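Local coordinates for protein Polyphosphate:AMP phosphotransferase (Pseudomonas aeruginosa PAO1, PDB 3CZP) that transfers phosphate from inorganic polyphosphate to AMP, making ADP, and to GMP less efficiently, working as a magnesium-dependent homodimer of two fused PPK2 domains per chain, at residues E58-L63 and T103-G108. Residues are numbered along the deposited sequence; the frame is centred on the assembly and turned at random.
Sequences ETVKLL and TGIFFG
Val60 of helix 56-66 packs against Ile105 and Phe107 of segment 103-108, a different methyl making the shortest approach to each. Val60 CG1 lies 3.8 Å from Ile105 CD1, the two side chains reaching toward each other tip to tip. Val60 CG2 comes 3.7 Å from Phe107 CZ, oblique to the ring, and Val60 CB is almost as near to Phe107 CZ, at 3.8 Å. A chi1 of 174° at Val60, with CG1 anti to the backbone N, turns that methyl to Ile105 CD1 and CG2 to the ring. Ile105 CG2 is equidistant from the two methyls, 4.0 Å from both Val60 CG1 and Val60 CG2. No hydrogen bond crosses; the contact is wholly apolar. In this P-loop-type alpha/beta domain, strands run in the order 2-3-1-4-5, and the helix that follows strand 44-50 packs here on strand 103-107, which lies beside strand 44-50 in the parallel sheet; Ile48 touches both Val60 and Ile105. Packing slackens along the helix: Leu63 CD1 comes no nearer than 4.6 Å to Ile105 CD1, and Leu63 touches Leu229 of helix 218-238. Lys61 points away, partly exposed. Pro326 of the second subunit packs on Val60, and Arg327 of that subunit makes a cation-pi contact with Phe107.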
loop_
_atom_site.group_PDB
_atom_site.type_symbol
_atom_site.label_atom_id
_atom_site.label_comp_id
_atom_site.label_asym_id
_atom_site.label_seq_id
_atom_site.Cartn_x
_atom_site.Cartn_y
_atom_site.Cartn_z
ATOM N N GLU A 58 -5.379 23.876 15.940
ATOM C CA GLU A 58 -6.698 24.532 15.971
ATOM C C GLU A 58 -7.228 24.874 14.568
ATOM O O GLU A 58 -8.414 24.664 14.239
ATOM C CB GLU A 58 -6.605 25.818 16.769
ATOM C CG GLU A 58 -6.388 25.569 18.263
ATOM C CD GLU A 58 -4.883 25.584 18.697
ATOM O OE1 GLU A 58 -3.936 25.352 17.864
ATOM O OE2 GLU A 58 -4.673 25.826 19.918
ATOM N N THR A 59 -6.355 25.428 13.751
ATOM C CA THR A 59 -6.785 25.831 12.404
ATOM C C THR A 59 -7.120 24.648 11.516
ATOM O O THR A 59 -8.159 24.668 10.789
ATOM C CB THR A 59 -5.745 26.765 11.710
ATOM O OG1 THR A 59 -5.612 27.959 12.493
ATOM C CG2 THR A 59 -6.281 27.155 10.303
ATOM N N VAL A 60 -6.264 23.623 11.522
ATOM C CA VAL A 60 -6.556 22.438 10.726
ATOM C C VAL A 60 -7.834 21.747 11.189
ATOM O O VAL A 60 -8.593 21.180 10.401
ATOM C CB VAL A 60 -5.393 21.484 10.691
ATOM C CG1 VAL A 60 -5.824 20.148 9.943
ATOM C CG2 VAL A 60 -4.209 22.126 10.060
ATOM N N LYS A 61 -8.105 21.792 12.465
ATOM C CA LYS A 61 -9.357 21.233 12.958
ATOM C C LYS A 61 -10.578 21.969 12.381
ATOM O O LYS A 61 -11.613 21.335 12.000
ATOM C CB LYS A 61 -9.425 21.261 14.488
ATOM C CG LYS A 61 -10.796 20.790 14.936
ATOM C CD LYS A 61 -10.908 20.540 16.390
ATOM C CE LYS A 61 -12.414 20.018 16.657
ATOM N NZ LYS A 61 -12.418 19.744 18.085
ATOM N N LEU A 62 -10.461 23.299 12.360
ATOM C CA LEU A 62 -11.537 24.149 11.908
ATOM C C LEU A 62 -11.764 23.911 10.423
ATOM O O LEU A 62 -12.894 23.790 10.036
ATOM C CB LEU A 62 -11.259 25.617 12.221
ATOM C CG LEU A 62 -12.422 26.603 12.254
ATOM C CD1 LEU A 62 -13.626 26.133 13.016
ATOM C CD2 LEU A 62 -11.891 27.851 12.798
ATOM N N LEU A 63 -10.709 23.764 9.631
ATOM C CA LEU A 63 -10.835 23.405 8.202
ATOM C C LEU A 63 -11.619 22.120 7.953
ATOM O O LEU A 63 -12.291 22.011 6.947
ATOM C CB LEU A 63 -9.450 23.245 7.541
ATOM C CG LEU A 63 -8.590 24.514 7.387
ATOM C CD1 LEU A 63 -7.256 24.117 6.782
ATOM C CD2 LEU A 63 -9.282 25.714 6.668
ATOM N N THR A 103 -7.257 15.740 -0.760
ATOM C CA THR A 103 -6.434 16.638 -0.018
ATOM C C THR A 103 -5.772 15.859 1.116
ATOM O O THR A 103 -6.400 15.059 1.824
ATOM C CB THR A 103 -7.256 17.821 0.637
ATOM O OG1 THR A 103 -7.896 18.581 -0.379
ATOM C CG2 THR A 103 -6.369 18.754 1.555
ATOM N N GLY A 104 -4.495 16.181 1.280
ATOM C CA GLY A 104 -3.678 15.671 2.367
ATOM C C GLY A 104 -3.108 16.853 3.110
ATOM O O GLY A 104 -2.610 17.798 2.490
ATOM N N ILE A 105 -3.177 16.811 4.438
ATOM C CA ILE A 105 -2.625 17.904 5.268
ATOM C C ILE A 105 -1.524 17.301 6.180
ATOM O O ILE A 105 -1.772 16.349 6.919
ATOM C CB ILE A 105 -3.696 18.562 6.171
ATOM C CG1 ILE A 105 -4.893 19.073 5.337
ATOM C CG2 ILE A 105 -2.994 19.666 7.105
ATOM C CD1 ILE A 105 -5.975 19.787 6.143
ATOM N N PHE A 106 -0.314 17.822 6.038
ATOM C CA PHE A 106 0.888 17.280 6.656
ATOM C C PHE A 106 1.410 18.173 7.767
ATOM O O PHE A 106 1.987 19.234 7.520
ATOM C CB PHE A 106 2.004 17.144 5.607
ATOM C CG PHE A 106 1.723 16.115 4.517
ATOM C CD1 PHE A 106 0.582 15.332 4.513
ATOM C CD2 PHE A 106 2.639 15.918 3.500
ATOM C CE1 PHE A 106 0.366 14.374 3.465
ATOM C CE2 PHE A 106 2.427 14.947 2.499
ATOM C CZ PHE A 106 1.317 14.188 2.505
ATOM N N PHE A 107 1.315 17.657 8.978
ATOM C CA PHE A 107 2.053 18.164 10.091
ATOM C C PHE A 107 3.395 17.385 10.119
ATOM O O PHE A 107 3.582 16.334 9.431
ATOM C CB PHE A 107 1.353 17.869 11.427
ATOM C CG PHE A 107 0.060 18.642 11.694
ATOM C CD1 PHE A 107 0.063 19.787 12.469
ATOM C CD2 PHE A 107 -1.151 18.118 11.318
ATOM C CE1 PHE A 107 -1.140 20.466 12.749
ATOM C CE2 PHE A 107 -2.336 18.766 11.606
ATOM C CZ PHE A 107 -2.321 19.954 12.343
ATOM N N GLY A 108 4.315 17.846 10.939
ATOM C CA GLY A 108 5.608 17.127 11.125
ATOM C C GLY A 108 6.234 16.718 9.802
ATOM O O GLY A 108 6.733 15.580 9.672
#